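PDB 6IZW: gliding motility protein MglB from Myxococcus xanthus, which probably serves as a molecular adaptor in gliding motility and may promote guanyl-nucleotide exchange on a partner GTPase. Local coordinates for residues T13-V18 / L40-G45; D20-D25 / K29-V34; T93-R98 / D123-I128; L101-D106 / G112-R117. The protein carries 1 engineered substitution. One frame throughout, in Å; residues are numbered along the deposited sequence.

Contact 1 of 4, residues T13-V18 / L40-G45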
loop_
_atom_site.group_PDB
_atom_site.type_symbol
_atom_site.label_atom_id
_atom_site.label_comp_id
_atom_site.label_asym_id
_atom_site.label_seq_id
_atom_site.Cartn_x
_atom_site.Cartn_y
_atom_site.Cartn_z
ATOM N N THR B 13 -22.765 12.122 -7.822
ATOM C CA THR B 13 -23.248 13.374 -7.258
ATOM C C THR B 13 -23.747 13.187 -5.829
ATOM O O THR B 13 -23.518 14.046 -4.969
ATOM C CB THR B 13 -24.346 13.919 -8.162
ATOM O OG1 THR B 13 -25.142 12.818 -8.620
ATOM C CG2 THR B 13 -23.727 14.607 -9.372
ATOM N N LYS B 14 -24.416 12.063 -5.553
ATOM C CA LYS B 14 -24.871 11.786 -4.193
ATOM C C LYS B 14 -23.697 11.527 -3.257
ATOM O O LYS B 14 -23.686 12.004 -2.115
ATOM C CB LYS B 14 -25.816 10.583 -4.172
ATOM C CG LYS B 14 -26.742 10.436 -5.368
ATOM C CD LYS B 14 -27.509 9.111 -5.300
ATOM C CE LYS B 14 -28.888 9.226 -5.951
ATOM N NZ LYS B 14 -29.862 8.215 -5.441
ATOM N N ILE B 15 -22.707 10.757 -3.718
ATOM C CA ILE B 15 -21.560 10.425 -2.878
ATOM C C ILE B 15 -20.839 11.691 -2.442
ATOM O O ILE B 15 -20.493 11.851 -1.267
ATOM C CB ILE B 15 -20.623 9.453 -3.619
ATOM C CG1 ILE B 15 -21.189 8.030 -3.583
ATOM C CG2 ILE B 15 -19.247 9.467 -3.004
ATOM C CD1 ILE B 15 -20.482 7.071 -4.530
ATOM N N ASN B 16 -20.630 12.626 -3.373
ATOM C CA ASN B 16 -19.998 13.895 -3.016
ATOM C C ASN B 16 -20.825 14.660 -1.988
ATOM O O ASN B 16 -20.271 15.354 -1.126
ATOM C CB ASN B 16 -19.784 14.750 -4.267
ATOM C CG ASN B 16 -19.134 13.976 -5.400
ATOM O OD1 ASN B 16 -19.469 14.166 -6.566
ATOM N ND2 ASN B 16 -18.207 13.090 -5.058
ATOM N N ALA B 17 -22.155 14.552 -2.064
ATOM C CA ALA B 17 -23.009 15.255 -1.112
ATOM C C ALA B 17 -22.810 14.718 0.303
ATOM O O ALA B 17 -22.699 15.490 1.260
ATOM C CB ALA B 17 -24.473 15.144 -1.540
ATOM N N VAL B 18 -22.757 13.392 0.453
ATOM C CA VAL B 18 -22.497 12.802 1.767
ATOM C C VAL B 18 -21.205 13.353 2.358
ATOM O O VAL B 18 -21.127 13.651 3.556
ATOM C CB VAL B 18 -22.459 11.265 1.668
ATOM C CG1 VAL B 18 -21.973 10.666 2.971
ATOM C CG2 VAL B 18 -23.827 10.711 1.299
ATOM N N LEU B 40 -8.912 6.770 -5.363
ATOM C CA LEU B 40 -9.664 7.845 -4.725
ATOM C C LEU B 40 -11.006 8.037 -5.428
ATOM O O LEU B 40 -11.052 8.243 -6.645
ATOM C CB LEU B 40 -8.856 9.140 -4.765
ATOM C CG LEU B 40 -9.571 10.414 -4.309
ATOM C CD1 LEU B 40 -10.011 10.274 -2.864
ATOM C CD2 LEU B 40 -8.674 11.641 -4.463
ATOM N N ILE B 41 -12.098 7.969 -4.671
ATOM C CA ILE B 41 -13.436 8.101 -5.237
ATOM C C ILE B 41 -14.012 9.493 -5.010
ATOM O O ILE B 41 -14.592 10.078 -5.925
ATOM C CB ILE B 41 -14.374 7.008 -4.684
ATOM C CG1 ILE B 41 -13.804 5.631 -4.994
ATOM C CG2 ILE B 41 -15.744 7.136 -5.306
ATOM C CD1 ILE B 41 -14.360 4.525 -4.118
ATOM N N SER B 42 -13.856 10.057 -3.813
ATOM C CA SER B 42 -14.333 11.417 -3.560
ATOM C C SER B 42 -13.589 12.021 -2.377
ATOM O O SER B 42 -13.129 11.308 -1.483
ATOM C CB SER B 42 -15.836 11.449 -3.281
ATOM O OG SER B 42 -16.516 10.481 -4.062
ATOM N N SER B 43 -13.492 13.347 -2.379
ATOM C CA SER B 43 -12.928 14.088 -1.263
ATOM C C SER B 43 -13.880 15.221 -0.880
ATOM O O SER B 43 -14.928 15.426 -1.507
ATOM C CB SER B 43 -11.533 14.618 -1.604
ATOM O OG SER B 43 -11.592 15.948 -2.075
ATOM N N ALA B 44 -13.500 15.964 0.161
ATOM C CA ALA B 44 -14.319 17.042 0.705
ATOM C C ALA B 44 -13.539 17.841 1.740
ATOM O O ALA B 44 -12.966 17.266 2.670
ATOM C CB ALA B 44 -15.597 16.484 1.335
ATOM N N GLY B 45 -13.507 19.165 1.597
ATOM C CA GLY B 45 -12.929 20.023 2.608
ATOM C C GLY B 45 -11.807 20.877 2.054
ATOM O O GLY B 45 -11.803 21.234 0.861
#
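Asn16 on the helical segment 13-18 and Ser42 on the strand segment 40-45 mark the closest passage of the two backbones, their CA atoms lying only 6.2 Å apart. The strand is not regular here: Ile41 and Ser42 both face Leu33 of the neighbouring strand, a classic beta bulge, and the extra residue is taken up just where the helix comes near. Ser42 directs its CB toward the helix. With so small a side chain in this buried position, the helix can sit close to the strand.

Ile15, on the buried side of the helix, meets Ser42 with its branch methyl: CG2, anti to the backbone N, comes to 3.1 Å from Ser42 OG, a tight fit for a methyl against an oxygen. Helix 9-25 lies over one face of the antiparallel sheet, the layered arrangement of the Roadblock/LC7 fold, in which strand 40-45 forms an outer strand of the sheet within the chain. A branched aliphatic residue suits this interface, since Ile15 also packs on Leu33 of the sheet and on Phe129 of helix 111-130.

Asn16 starts off beside the strand, and its amide then swings nearer. With chi1 at -49°, CG stands beside the backbone N and ND2 arrives 3.4 Å from Ser42 CB. It is also 3.3 Å from Ser42 OG, but the angle is too poor for a hydrogen bond. Two residues further along the strand, Ala44 repeats the choice of a small residue, packing against Cys19 and Thr23 of the same helix.

Contact 2 of 4, residues D20-D25 / K29-V34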
loop_
_atom_site.group_PDB
_atom_site.type_symbol
_atom_site.label_atom_id
_atom_site.label_comp_id
_atom_site.label_asym_id
_atom_site.label_seq_id
_atom_site.Cartn_x
_atom_site.Cartn_y
_atom_site.Cartn_z
ATOM N N ASP B 20 -19.400 16.297 1.757
ATOM C CA ASP B 20 -19.375 17.683 2.210
ATOM C C ASP B 20 -20.339 17.921 3.370
ATOM O O ASP B 20 -20.185 18.906 4.101
ATOM C CB ASP B 20 -19.651 18.641 1.047
ATOM C CG ASP B 20 -20.768 18.166 0.145
ATOM O OD1 ASP B 20 -20.562 18.114 -1.086
ATOM O OD2 ASP B 20 -21.863 17.876 0.660
ATOM N N ARG B 21 -21.310 17.028 3.571
ATOM C CA ARG B 21 -22.065 17.044 4.818
ATOM C C ARG B 21 -21.130 16.879 6.009
ATOM O O ARG B 21 -21.150 17.679 6.951
ATOM C CB ARG B 21 -23.120 15.937 4.806
ATOM N N LEU B 22 -20.274 15.858 5.964
ATOM C CA LEU B 22 -19.488 15.511 7.138
ATOM C C LEU B 22 -18.439 16.570 7.443
ATOM O O LEU B 22 -18.171 16.860 8.614
ATOM C CB LEU B 22 -18.842 14.144 6.939
ATOM C CG LEU B 22 -18.553 13.356 8.216
ATOM C CD1 LEU B 22 -18.522 11.879 7.904
ATOM C CD2 LEU B 22 -17.238 13.792 8.833
ATOM N N THR B 23 -17.831 17.163 6.413
ATOM C CA THR B 23 -16.808 18.172 6.674
ATOM C C THR B 23 -17.421 19.425 7.286
ATOM O O THR B 23 -16.811 20.062 8.153
ATOM C CB THR B 23 -16.039 18.516 5.393
ATOM O OG1 THR B 23 -15.224 19.673 5.616
ATOM C CG2 THR B 23 -16.984 18.820 4.265
ATOM N N LYS B 24 -18.634 19.788 6.860
ATOM C CA LYS B 24 -19.290 20.958 7.433
ATOM C C LYS B 24 -19.748 20.685 8.862
ATOM O O LYS B 24 -19.513 21.501 9.762
ATOM C CB LYS B 24 -20.470 21.382 6.554
ATOM N N ASP B 25 -20.377 19.531 9.090
ATOM C CA ASP B 25 -20.968 19.236 10.392
ATOM C C ASP B 25 -19.905 18.873 11.422
ATOM O O ASP B 25 -19.716 19.588 12.413
ATOM C CB ASP B 25 -21.998 18.116 10.250
ATOM C CG ASP B 25 -23.178 18.529 9.397
ATOM O OD1 ASP B 25 -23.472 19.743 9.356
ATOM O OD2 ASP B 25 -23.799 17.650 8.760
ATOM N N LYS B 29 -11.357 18.951 8.883
ATOM C CA LYS B 29 -10.444 19.672 8.005
ATOM C C LYS B 29 -10.490 19.092 6.591
ATOM O O LYS B 29 -10.546 19.841 5.606
ATOM C CB LYS B 29 -9.027 19.640 8.582
ATOM N N VAL B 30 -10.481 17.751 6.470
ATOM C CA VAL B 30 -10.703 17.070 5.194
ATOM C C VAL B 30 -11.541 15.817 5.420
ATOM O O VAL B 30 -11.602 15.265 6.520
ATOM C CB VAL B 30 -9.404 16.662 4.440
ATOM C CG1 VAL B 30 -8.447 17.818 4.320
ATOM C CG2 VAL B 30 -8.749 15.378 5.024
ATOM N N VAL B 31 -12.207 15.393 4.352
ATOM C CA VAL B 31 -12.887 14.106 4.278
ATOM C C VAL B 31 -12.590 13.528 2.902
ATOM O O VAL B 31 -12.484 14.277 1.927
ATOM C CB VAL B 31 -14.408 14.253 4.496
ATOM C CG1 VAL B 31 -15.180 13.055 3.912
ATOM C CG2 VAL B 31 -14.722 14.459 5.972
ATOM N N PHE B 32 -12.435 12.207 2.811
ATOM C CA PHE B 32 -12.350 11.605 1.487
ATOM C C PHE B 32 -12.722 10.134 1.555
ATOM O O PHE B 32 -12.763 9.528 2.629
ATOM C CB PHE B 32 -10.962 11.789 0.845
ATOM C CG PHE B 32 -9.839 11.133 1.590
ATOM C CD1 PHE B 32 -9.492 9.814 1.334
ATOM C CD2 PHE B 32 -9.107 11.846 2.527
ATOM C CE1 PHE B 32 -8.442 9.206 2.022
ATOM C CE2 PHE B 32 -8.058 11.253 3.221
ATOM C CZ PHE B 32 -7.719 9.933 2.969
ATOM N N LEU B 33 -13.002 9.579 0.376
ATOM C CA LEU B 33 -13.459 8.213 0.203
ATOM C C LEU B 33 -12.513 7.512 -0.764
ATOM O O LEU B 33 -12.213 8.050 -1.833
ATOM C CB LEU B 33 -14.895 8.197 -0.326
ATOM C CG LEU B 33 -15.629 6.866 -0.210
ATOM C CD1 LEU B 33 -15.947 6.602 1.254
ATOM C CD2 LEU B 33 -16.899 6.805 -1.083
ATOM N N VAL B 34 -12.035 6.320 -0.391
ATOM C CA VAL B 34 -11.008 5.616 -1.154
ATOM C C VAL B 34 -11.384 4.146 -1.275
ATOM O O VAL B 34 -11.812 3.517 -0.303
ATOM C CB VAL B 34 -9.607 5.767 -0.519
ATOM C CG1 VAL B 34 -9.611 5.338 0.932
ATOM C CG2 VAL B 34 -8.576 4.956 -1.291
#
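Leu22 and Val31 meet through one methyl each, Leu22 CD2 lying 3.9 Å from Val31 CG2, with the two side chains crossing at about a right angle. The same Val31 CG2 lies 4.1 Å from the backbone N of Thr23, and approaches Thr23 CB at 4.3 Å. Val31 therefore fills the angle between a leucine side chain and the helix backbone, and its chi1 of 159° sets CG2 beside its own backbone N while CG1 takes the anti place. A compact beta-branched residue suits a strand position this close to a helix; the CA atoms of Thr23 and Val31 are 6.1 Å apart.

Thr23 plays two parts: its carbon face packs toward the valine, and its OG1 is hydrogen-bonded to Ala28 O, tying the last turns of the helix to the beginning of the strand. Further out, Leu22 extends over Val103 of the adjacent strand and against Ile118 and Ala121 of helix 111-130. Lys29 and Val30 both face Ile104, a classic beta bulge where the chain turns a corner at Lys29. This tight helix-to-strand reversal, with the helix folded back onto the sheet, belongs to the opening part of the Roadblock/LC7 fold.

Contact 3 of 4, residues T93-R98 / D123-I128. With SO4 (sulfate ion), chain H.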
loop_
_atom_site.group_PDB
_atom_site.type_symbol
_atom_site.label_atom_id
_atom_site.label_comp_id
_atom_site.label_asym_id
_atom_site.label_seq_id
_atom_site.Cartn_x
_atom_site.Cartn_y
_atom_site.Cartn_z
ATOM N N THR B 93 -13.040 4.503 8.585
ATOM C CA THR B 93 -13.863 3.315 8.778
ATOM C C THR B 93 -14.189 2.672 7.434
ATOM O O THR B 93 -14.389 3.367 6.428
ATOM C CB THR B 93 -15.165 3.636 9.534
ATOM O OG1 THR B 93 -16.084 2.538 9.408
ATOM C CG2 THR B 93 -15.813 4.901 8.992
ATOM N N ILE B 94 -14.246 1.343 7.436
ATOM C CA ILE B 94 -14.591 0.574 6.246
ATOM C C ILE B 94 -16.096 0.678 6.012
ATOM O O ILE B 94 -16.897 0.374 6.901
ATOM C CB ILE B 94 -14.143 -0.890 6.383
ATOM C CG1 ILE B 94 -12.621 -0.999 6.233
ATOM C CG2 ILE B 94 -14.793 -1.755 5.321
ATOM C CD1 ILE B 94 -11.850 -0.866 7.527
ATOM N N VAL B 95 -16.479 1.124 4.812
ATOM C CA VAL B 95 -17.872 1.296 4.418
ATOM C C VAL B 95 -18.180 0.294 3.316
ATOM O O VAL B 95 -17.950 0.565 2.132
ATOM C CB VAL B 95 -18.154 2.738 3.947
ATOM C CG1 VAL B 95 -19.613 2.902 3.557
ATOM C CG2 VAL B 95 -17.757 3.750 5.011
ATOM N N GLY B 96 -18.690 -0.873 3.690
ATOM C CA GLY B 96 -19.013 -1.892 2.714
ATOM C C GLY B 96 -17.881 -2.872 2.529
ATOM O O GLY B 96 -17.093 -3.097 3.450
ATOM N N SER B 97 -17.771 -3.453 1.341
ATOM C CA SER B 97 -16.749 -4.458 1.099
ATOM C C SER B 97 -15.531 -3.940 0.331
ATOM O O SER B 97 -14.527 -4.653 0.258
ATOM C CB SER B 97 -17.360 -5.654 0.357
ATOM O OG SER B 97 -16.369 -6.416 -0.311
ATOM N N ARG B 98 -15.572 -2.744 -0.253
ATOM C CA ARG B 98 -14.393 -2.276 -0.972
ATOM C C ARG B 98 -14.105 -0.794 -0.776
ATOM O O ARG B 98 -13.240 -0.257 -1.474
ATOM C CB ARG B 98 -14.498 -2.611 -2.486
ATOM C CG ARG B 98 -15.653 -1.906 -3.257
ATOM C CD ARG B 98 -15.729 -2.300 -4.793
ATOM N NE ARG B 98 -14.723 -1.695 -5.694
ATOM C CZ ARG B 98 -13.724 -2.351 -6.315
ATOM N NH1 ARG B 98 -13.548 -3.672 -6.171
ATOM N NH2 ARG B 98 -12.889 -1.649 -7.105
ATOM N N ASP B 123 -23.750 4.926 6.923
ATOM C CA ASP B 123 -25.053 4.329 6.636
ATOM C C ASP B 123 -25.697 4.965 5.407
ATOM O O ASP B 123 -26.373 4.277 4.628
ATOM C CB ASP B 123 -25.965 4.453 7.860
ATOM C CG ASP B 123 -27.003 3.337 7.937
ATOM O OD1 ASP B 123 -26.834 2.313 7.235
ATOM O OD2 ASP B 123 -27.990 3.488 8.697
ATOM N N GLU B 124 -25.485 6.271 5.212
ATOM C CA GLU B 124 -25.938 6.936 3.996
ATOM C C GLU B 124 -25.209 6.408 2.762
ATOM O O GLU B 124 -25.801 6.316 1.680
ATOM C CB GLU B 124 -25.734 8.445 4.127
ATOM C CG GLU B 124 -26.941 9.273 3.743
ATOM C CD GLU B 124 -26.693 10.763 3.893
ATOM O OE1 GLU B 124 -25.647 11.135 4.479
ATOM O OE2 GLU B 124 -27.543 11.561 3.429
ATOM N N LEU B 125 -23.924 6.066 2.899
ATOM C CA LEU B 125 -23.155 5.640 1.732
ATOM C C LEU B 125 -23.595 4.267 1.246
ATOM O O LEU B 125 -23.660 4.025 0.036
ATOM C CB LEU B 125 -21.661 5.639 2.047
ATOM C CG LEU B 125 -20.994 7.012 1.994
ATOM C CD1 LEU B 125 -19.515 6.874 2.240
ATOM C CD2 LEU B 125 -21.258 7.681 0.657
ATOM N N THR B 126 -23.888 3.352 2.168
ATOM C CA THR B 126 -24.409 2.056 1.758
ATOM C C THR B 126 -25.810 2.174 1.168
ATOM O O THR B 126 -26.225 1.297 0.401
ATOM C CB THR B 126 -24.404 1.090 2.942
ATOM O OG1 THR B 126 -25.641 1.201 3.656
ATOM C CG2 THR B 126 -23.260 1.418 3.886
ATOM N N LYS B 127 -26.542 3.242 1.505
ATOM C CA LYS B 127 -27.826 3.486 0.859
ATOM C C LYS B 127 -27.638 3.902 -0.596
ATOM O O LYS B 127 -28.437 3.523 -1.464
ATOM C CB LYS B 127 -28.616 4.549 1.627
ATOM N N ILE B 128 -26.587 4.677 -0.886
ATOM C CA ILE B 128 -26.296 5.033 -2.273
ATOM C C ILE B 128 -25.828 3.806 -3.049
ATOM O O ILE B 128 -26.287 3.547 -4.168
ATOM C CB ILE B 128 -25.266 6.173 -2.337
ATOM C CG1 ILE B 128 -25.772 7.397 -1.568
ATOM C CG2 ILE B 128 -24.957 6.528 -3.785
ATOM C CD1 ILE B 128 -24.753 8.523 -1.452
HETATM S S SO4 H . -11.490 -4.710 -7.610
HETATM O O1 SO4 H . -11.051 -3.663 -8.521
HETATM O O2 SO4 H . -12.746 -4.257 -7.009
HETATM O O3 SO4 H . -10.490 -4.953 -6.590
HETATM O O4 SO4 H . -11.676 -5.930 -8.413
#
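Val95 and Leu125 make the apolar core of the contact. Val95 points its side chain at the helix, and its CG1 comes to 3.7 Å from Leu125 CB, the two side chains crossing at about a right angle. The same methyl also touches the methyl of Thr126, CG1 to CG2 at 4.0 Å. One valine branch, anti to its backbone N, thus rests on two consecutive helix residues; leucine supplies the buried side of the helix and threonine its more open flank.

The polar interactions lie within the helix. Thr126 divides its two branches: chi1 of 89° turns OG1 back to Asp123 O in a weak hydrogen bond of 3.3 Å and leaves CG2 for the valine. Asp123 O also accepts the helical bond from Lys127 N.

Electrostatic contacts involve Arg98, away from the helix. A sulfate, probably from the crystallisation liquor, lies against its guanidinium and is also hydrogen-bonded to residues of the chain of another protein. Its O2 is modelled impossibly close to Arg98 NH1, so the hydrogen bond from Arg98 NH2 to O1 is doubtful too.

Residues 95-98 form the turn of the beta hairpin made by strands 88-94 and 99-106, helped by the positive phi of Gly96 (94°), and the arrangement is that of a Roadblock/LC7 sheet whose hairpin end packs under its last long helix.

Contact 4 of 4, residues L101-D106 / G112-R117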
loop_
_atom_site.group_PDB
_atom_site.type_symbol
_atom_site.label_atom_id
_atom_site.label_comp_id
_atom_site.label_asym_id
_atom_site.label_seq_id
_atom_site.Cartn_x
_atom_site.Cartn_y
_atom_site.Cartn_z
ATOM N N LEU B 101 -13.945 5.212 4.298
ATOM C CA LEU B 101 -14.169 6.636 4.505
ATOM C C LEU B 101 -13.174 7.148 5.529
ATOM O O LEU B 101 -12.895 6.482 6.523
ATOM C CB LEU B 101 -15.597 6.944 4.963
ATOM C CG LEU B 101 -16.145 8.322 4.541
ATOM C CD1 LEU B 101 -17.634 8.370 4.795
ATOM C CD2 LEU B 101 -15.466 9.524 5.216
ATOM N N VAL B 102 -12.633 8.327 5.267
ATOM C CA VAL B 102 -11.574 8.906 6.075
ATOM C C VAL B 102 -11.975 10.323 6.449
ATOM O O VAL B 102 -12.484 11.083 5.614
ATOM C CB VAL B 102 -10.219 8.912 5.336
ATOM C CG1 VAL B 102 -9.191 9.690 6.136
ATOM C CG2 VAL B 102 -9.742 7.499 5.064
ATOM N N VAL B 103 -11.757 10.666 7.713
ATOM C CA VAL B 103 -11.990 11.999 8.242
ATOM C C VAL B 103 -10.779 12.373 9.076
ATOM O O VAL B 103 -10.419 11.643 10.008
ATOM C CB VAL B 103 -13.270 12.063 9.096
ATOM C CG1 VAL B 103 -13.696 13.508 9.304
ATOM C CG2 VAL B 103 -14.390 11.260 8.451
ATOM N N ILE B 104 -10.138 13.489 8.743
ATOM C CA ILE B 104 -9.165 14.084 9.644
ATOM C C ILE B 104 -9.687 15.459 10.027
ATOM O O ILE B 104 -10.315 16.148 9.215
ATOM C CB ILE B 104 -7.732 14.148 9.066
ATOM C CG1 ILE B 104 -7.647 14.987 7.793
ATOM C CG2 ILE B 104 -7.201 12.738 8.787
ATOM C CD1 ILE B 104 -6.430 14.662 6.982
ATOM N N PHE B 105 -9.479 15.823 11.288
ATOM C CA PHE B 105 -10.135 16.980 11.867
ATOM C C PHE B 105 -9.197 17.639 12.863
ATOM O O PHE B 105 -8.229 17.035 13.331
ATOM C CB PHE B 105 -11.452 16.593 12.557
ATOM C CG PHE B 105 -11.341 15.378 13.442
ATOM C CD1 PHE B 105 -10.813 15.478 14.719
ATOM C CD2 PHE B 105 -11.762 14.133 12.993
ATOM C CE1 PHE B 105 -10.706 14.365 15.530
ATOM C CE2 PHE B 105 -11.659 13.016 13.802
ATOM C CZ PHE B 105 -11.131 13.133 15.071
ATOM N N ASP B 106 -9.496 18.895 13.170
ATOM C CA ASP B 106 -8.846 19.569 14.278
ATOM C C ASP B 106 -9.244 18.904 15.592
ATOM O O ASP B 106 -10.368 18.418 15.749
ATOM C CB ASP B 106 -9.238 21.044 14.289
ATOM C CG ASP B 106 -8.182 21.921 14.901
ATOM O OD1 ASP B 106 -7.452 21.434 15.791
ATOM O OD2 ASP B 106 -8.078 23.094 14.482
ATOM N N GLY B 112 -16.236 12.338 19.854
ATOM C CA GLY B 112 -17.612 11.877 19.921
ATOM C C GLY B 112 -18.465 12.415 18.790
ATOM O O GLY B 112 -19.287 11.688 18.223
ATOM N N LEU B 113 -18.273 13.691 18.440
ATOM C CA LEU B 113 -19.043 14.298 17.357
ATOM C C LEU B 113 -18.688 13.692 16.004
ATOM O O LEU B 113 -19.554 13.588 15.126
ATOM C CB LEU B 113 -18.817 15.810 17.336
ATOM N N VAL B 114 -17.432 13.287 15.818
ATOM C CA VAL B 114 -17.009 12.715 14.542
ATOM C C VAL B 114 -17.623 11.332 14.349
ATOM O O VAL B 114 -18.291 11.069 13.343
ATOM C CB VAL B 114 -15.473 12.672 14.451
ATOM C CG1 VAL B 114 -15.037 12.463 13.015
ATOM C CG2 VAL B 114 -14.869 13.954 15.002
ATOM N N ARG B 115 -17.416 10.431 15.318
ATOM C CA ARG B 115 -18.017 9.101 15.250
ATOM C C ARG B 115 -19.542 9.150 15.230
ATOM O O ARG B 115 -20.178 8.129 14.945
ATOM C CB ARG B 115 -17.533 8.244 16.424
ATOM N N LEU B 116 -20.135 10.307 15.536
ATOM C CA LEU B 116 -21.572 10.503 15.384
ATOM C C LEU B 116 -21.940 10.692 13.918
ATOM O O LEU B 116 -22.693 9.897 13.344
ATOM C CB LEU B 116 -22.020 11.715 16.214
ATOM C CG LEU B 116 -23.505 12.128 16.250
ATOM C CD1 LEU B 116 -23.879 13.119 15.141
ATOM C CD2 LEU B 116 -24.432 10.909 16.225
ATOM N N ARG B 117 -21.422 11.758 13.303
ATOM C CA ARG B 117 -21.702 12.018 11.895
ATOM C C ARG B 117 -21.268 10.849 11.015
ATOM O O ARG B 117 -21.865 10.611 9.957
ATOM C CB ARG B 117 -21.006 13.311 11.463
#
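In the helical turn that presents Val114 to Phe105, Leu113 O is approached by two backbone donors, bonding to Arg117 N at 3.2 Å and more weakly to Leu116 N. These bonds keep the turn intact; across the contact itself nothing polar is exchanged, and the meeting is between a ring and methyl groups.

Val114 faces the strand with both branches. Its CG2 stands over one face of the Phe105 ring, 3.7 Å from the centroid and 18° off the ring normal, a CH-pi contact displaced somewhat toward the rim. CG1 lies over the same face, just beyond the rim, 3.5 Å from CE2 of Phe105; the same Val114 CG1 is 4.1 Å from Val103 CG1. The phenylalanine ring is placed for this by a chi1 of 46°, which sets CG between the backbone N and the carbonyl carbon. The Val103 side chain runs antiparallel past that of Val114, with just the CG1 methyls close. A broad flat ring and a forked aliphatic chain suit each other here, since the two methyls share a single ring.

Strand 99-106 runs between strands 28-35 and 88-94. Val103 continues the core to Val31, Leu22 and Ile118, joining helices 9-25 and 111-130, which lie on the same face, while Ile104, pointing from the other face of the sheet, packs on Ile73 of the second subunit.

Overall arrangement
The four contacts hold helices 9-25 and 111-130 to one face of a single antiparallel sheet. Contacts 1 and 2 share helix 9-25 and reach the adjacent strands 40-45 and 28-35, their centres about 8 Å apart; contacts 3 and 4 share helix 111-130 and lie about 15 Å apart, centre to centre. Contacts 2 and 4 join the two pairs, Val31 CG2 lying 3.6 Å from Val103 CG1. Leu125 of contact 3 links it to contacts 2 and 4, its CD1 being 3.7 Å from Leu33 CD1 and 3.5 Å from Leu101 CD1. The helices meet where Val18 and Lys14 pack on Ile128. The sulfate at Arg98, doubtfully placed, lies away from the Val95/Leu125 packing.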